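Local coordinates for YonK protein (PDB 2H4O) that is of unknown function but assembles into an octamer and is encoded by the SPbeta prophage carried by Bacillus subtilis, at residues Val19-Thr23 against Tyr33-Leu39. Sequence-based numbering, arbitrary orientation.
Sequences VMEVT and YDFKEIL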
loop_
_atom_site.group_PDB
_atom_site.type_symbol
_atom_site.label_atom_id
_atom_site.label_comp_id
_atom_site.label_asym_id
_atom_site.label_seq_id
_atom_site.Cartn_x
_atom_site.Cartn_y
_atom_site.Cartn_z
ATOM N N VAL A 19 -23.731 -11.647 21.581
ATOM C CA VAL A 19 -24.912 -11.244 20.830
ATOM C C VAL A 19 -24.512 -11.161 19.366
ATOM O O VAL A 19 -25.330 -10.864 18.501
ATOM C CB VAL A 19 -25.403 -9.869 21.269
ATOM C CG1 VAL A 19 -26.862 -9.689 20.863
ATOM C CG2 VAL A 19 -25.228 -9.712 22.763
HETATM N N MSE A 20 -23.233 -11.423 19.103
HETATM C CA MSE A 20 -22.677 -11.375 17.760
HETATM C C MSE A 20 -22.928 -10.049 17.035
HETATM O O MSE A 20 -23.427 -10.021 15.908
HETATM C CB MSE A 20 -23.214 -12.536 16.929
HETATM C CG MSE A 20 -22.382 -13.808 17.045
HETATM SE SE MSE A 20 -20.640 -13.752 16.123
HETATM C CE MSE A 20 -21.161 -14.435 14.397
ATOM N N GLU A 21 -22.553 -8.952 17.689
ATOM C CA GLU A 21 -22.724 -7.621 17.120
ATOM C C GLU A 21 -21.493 -6.709 17.263
ATOM O O GLU A 21 -20.751 -6.758 18.235
ATOM C CB GLU A 21 -23.915 -6.923 17.769
ATOM C CG GLU A 21 -25.196 -7.738 17.756
ATOM C CD GLU A 21 -26.371 -6.991 18.362
ATOM O OE1 GLU A 21 -26.209 -6.402 19.459
ATOM O OE2 GLU A 21 -27.460 -7.004 17.742
ATOM N N VAL A 22 -21.274 -5.878 16.263
ATOM C CA VAL A 22 -20.178 -4.924 16.299
ATOM C C VAL A 22 -20.831 -3.545 16.307
ATOM O O VAL A 22 -21.731 -3.252 15.503
ATOM C CB VAL A 22 -19.253 -5.021 15.048
ATOM C CG1 VAL A 22 -18.097 -4.047 15.189
ATOM C CG2 VAL A 22 -18.758 -6.452 14.870
ATOM N N THR A 23 -20.365 -2.697 17.211
ATOM C CA THR A 23 -20.914 -1.370 17.315
ATOM C C THR A 23 -19.857 -0.260 17.433
ATOM O O THR A 23 -19.074 -0.247 18.378
ATOM C CB THR A 23 -21.919 -1.321 18.498
ATOM O OG1 THR A 23 -22.289 0.034 18.776
ATOM C CG2 THR A 23 -21.331 -1.957 19.727
ATOM N N TYR A 33 -24.113 -2.978 14.118
ATOM C CA TYR A 33 -24.241 -3.868 12.979
ATOM C C TYR A 33 -24.259 -5.279 13.548
ATOM O O TYR A 33 -23.609 -5.553 14.551
ATOM C CB TYR A 33 -23.022 -3.697 12.043
ATOM C CG TYR A 33 -22.700 -2.264 11.655
ATOM C CD1 TYR A 33 -23.391 -1.617 10.632
ATOM C CD2 TYR A 33 -21.728 -1.549 12.337
ATOM C CE1 TYR A 33 -23.119 -0.296 10.304
ATOM C CE2 TYR A 33 -21.449 -0.238 12.018
ATOM C CZ TYR A 33 -22.139 0.384 10.998
ATOM O OH TYR A 33 -21.792 1.672 10.635
ATOM N N ASP A 34 -25.013 -6.180 12.939
ATOM C CA ASP A 34 -25.003 -7.527 13.464
ATOM C C ASP A 34 -24.112 -8.350 12.569
ATOM O O ASP A 34 -24.413 -8.613 11.397
ATOM C CB ASP A 34 -26.404 -8.137 13.554
ATOM C CG ASP A 34 -27.018 -8.369 12.216
ATOM O OD1 ASP A 34 -27.291 -9.550 11.919
ATOM O OD2 ASP A 34 -27.230 -7.373 11.472
ATOM N N PHE A 35 -22.989 -8.729 13.165
ATOM C CA PHE A 35 -21.956 -9.499 12.515
ATOM C C PHE A 35 -22.490 -10.807 11.958
ATOM O O PHE A 35 -21.969 -11.313 10.954
ATOM C CB PHE A 35 -20.842 -9.738 13.519
ATOM C CG PHE A 35 -19.556 -10.077 12.898
ATOM C CD1 PHE A 35 -19.109 -9.369 11.795
ATOM C CD2 PHE A 35 -18.770 -11.099 13.414
ATOM C CE1 PHE A 35 -17.907 -9.672 11.212
ATOM C CE2 PHE A 35 -17.556 -11.411 12.833
ATOM C CZ PHE A 35 -17.121 -10.693 11.728
ATOM N N LYS A 36 -23.537 -11.333 12.599
ATOM C CA LYS A 36 -24.170 -12.579 12.173
ATOM C C LYS A 36 -24.720 -12.444 10.740
ATOM O O LYS A 36 -24.369 -13.209 9.842
ATOM C CB LYS A 36 -25.298 -12.944 13.158
ATOM C CG LYS A 36 -25.779 -14.409 13.098
ATOM C CD LYS A 36 -26.947 -14.672 14.097
ATOM C CE LYS A 36 -27.110 -16.185 14.513
ATOM N NZ LYS A 36 -27.293 -17.159 13.381
ATOM N N GLU A 37 -25.575 -11.456 10.530
ATOM C CA GLU A 37 -26.151 -11.233 9.212
ATOM C C GLU A 37 -25.057 -10.980 8.193
ATOM O O GLU A 37 -25.064 -11.561 7.110
ATOM C CB GLU A 37 -27.098 -10.036 9.230
ATOM C CG GLU A 37 -28.350 -10.267 8.437
ATOM C CD GLU A 37 -29.019 -11.590 8.795
ATOM O OE1 GLU A 37 -28.911 -12.547 7.987
ATOM O OE2 GLU A 37 -29.634 -11.675 9.893
ATOM N N ILE A 38 -24.129 -10.090 8.535
ATOM C CA ILE A 38 -23.005 -9.780 7.655
ATOM C C ILE A 38 -22.228 -11.059 7.278
ATOM O O ILE A 38 -22.024 -11.374 6.089
ATOM C CB ILE A 38 -22.030 -8.789 8.346
ATOM C CG1 ILE A 38 -22.710 -7.425 8.542
ATOM C CG2 ILE A 38 -20.759 -8.658 7.520
ATOM C CD1 ILE A 38 -21.938 -6.488 9.396
ATOM N N LEU A 39 -21.815 -11.799 8.308
ATOM C CA LEU A 39 -21.070 -13.029 8.121
ATOM C C LEU A 39 -21.784 -14.022 7.253
ATOM O O LEU A 39 -21.164 -14.706 6.482
ATOM C CB LEU A 39 -20.769 -13.649 9.474
ATOM C CG LEU A 39 -19.324 -13.990 9.813
ATOM C CD1 LEU A 39 -18.425 -12.808 9.489
ATOM C CD2 LEU A 39 -19.248 -14.350 11.279
#
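Two backbone hydrogen bonds join the strands of a beta hairpin at its open end, away from the turn, just before the second strand passes into a helix. Val22 and Tyr33 form an antiparallel hydrogen-bonded pair. Val22 N donates to Tyr33 O at 2.9 Å, and Tyr33 N donates to Val22 O at 2.8 Å. The backbone N and O of both Val22 and Tyr33 are thereby satisfied. The helix begins at Phe35. Asp34 is the N-cap of the helix: its OD1 accepts from Glu37 N at 2.9 Å, although the placement of OD1 is less certain. Asp34 O accepts from Ile38 N at 3.2 Å, and Phe35 O from Leu39 N at 2.7 Å, so the first turn is bonded from within. Met20 O lies 3.1 Å from Phe35 N at the strand-helix junction.

Apolar side chains fill the angle between hairpin and helix. The selenomethionine at Met20 places CE 3.7 Å from Leu39 CD2 and 4.2 Å from Phe35 CD2. Val22 CG2 meets Phe35 CB at 4.1 Å. The polar ends find other partners. Glu21 OE2 makes a salt bridge with Lys60 of a neighbouring subunit, and Tyr33 OH bonds to Glu24.

Met20 and Glu21 both face Asp16, a G1 beta bulge at the turn between strands 14-16 and 21-25. Within this chain, strand 21-25 is the middle of a three-stranded antiparallel sheet, between 14-16 and 30-34. Val22 also packs on Val11 of strand 4-12. Another subunit meets the helix 35-40 side, where its Phe35 touches Leu39 and its Ile49 touches Phe35.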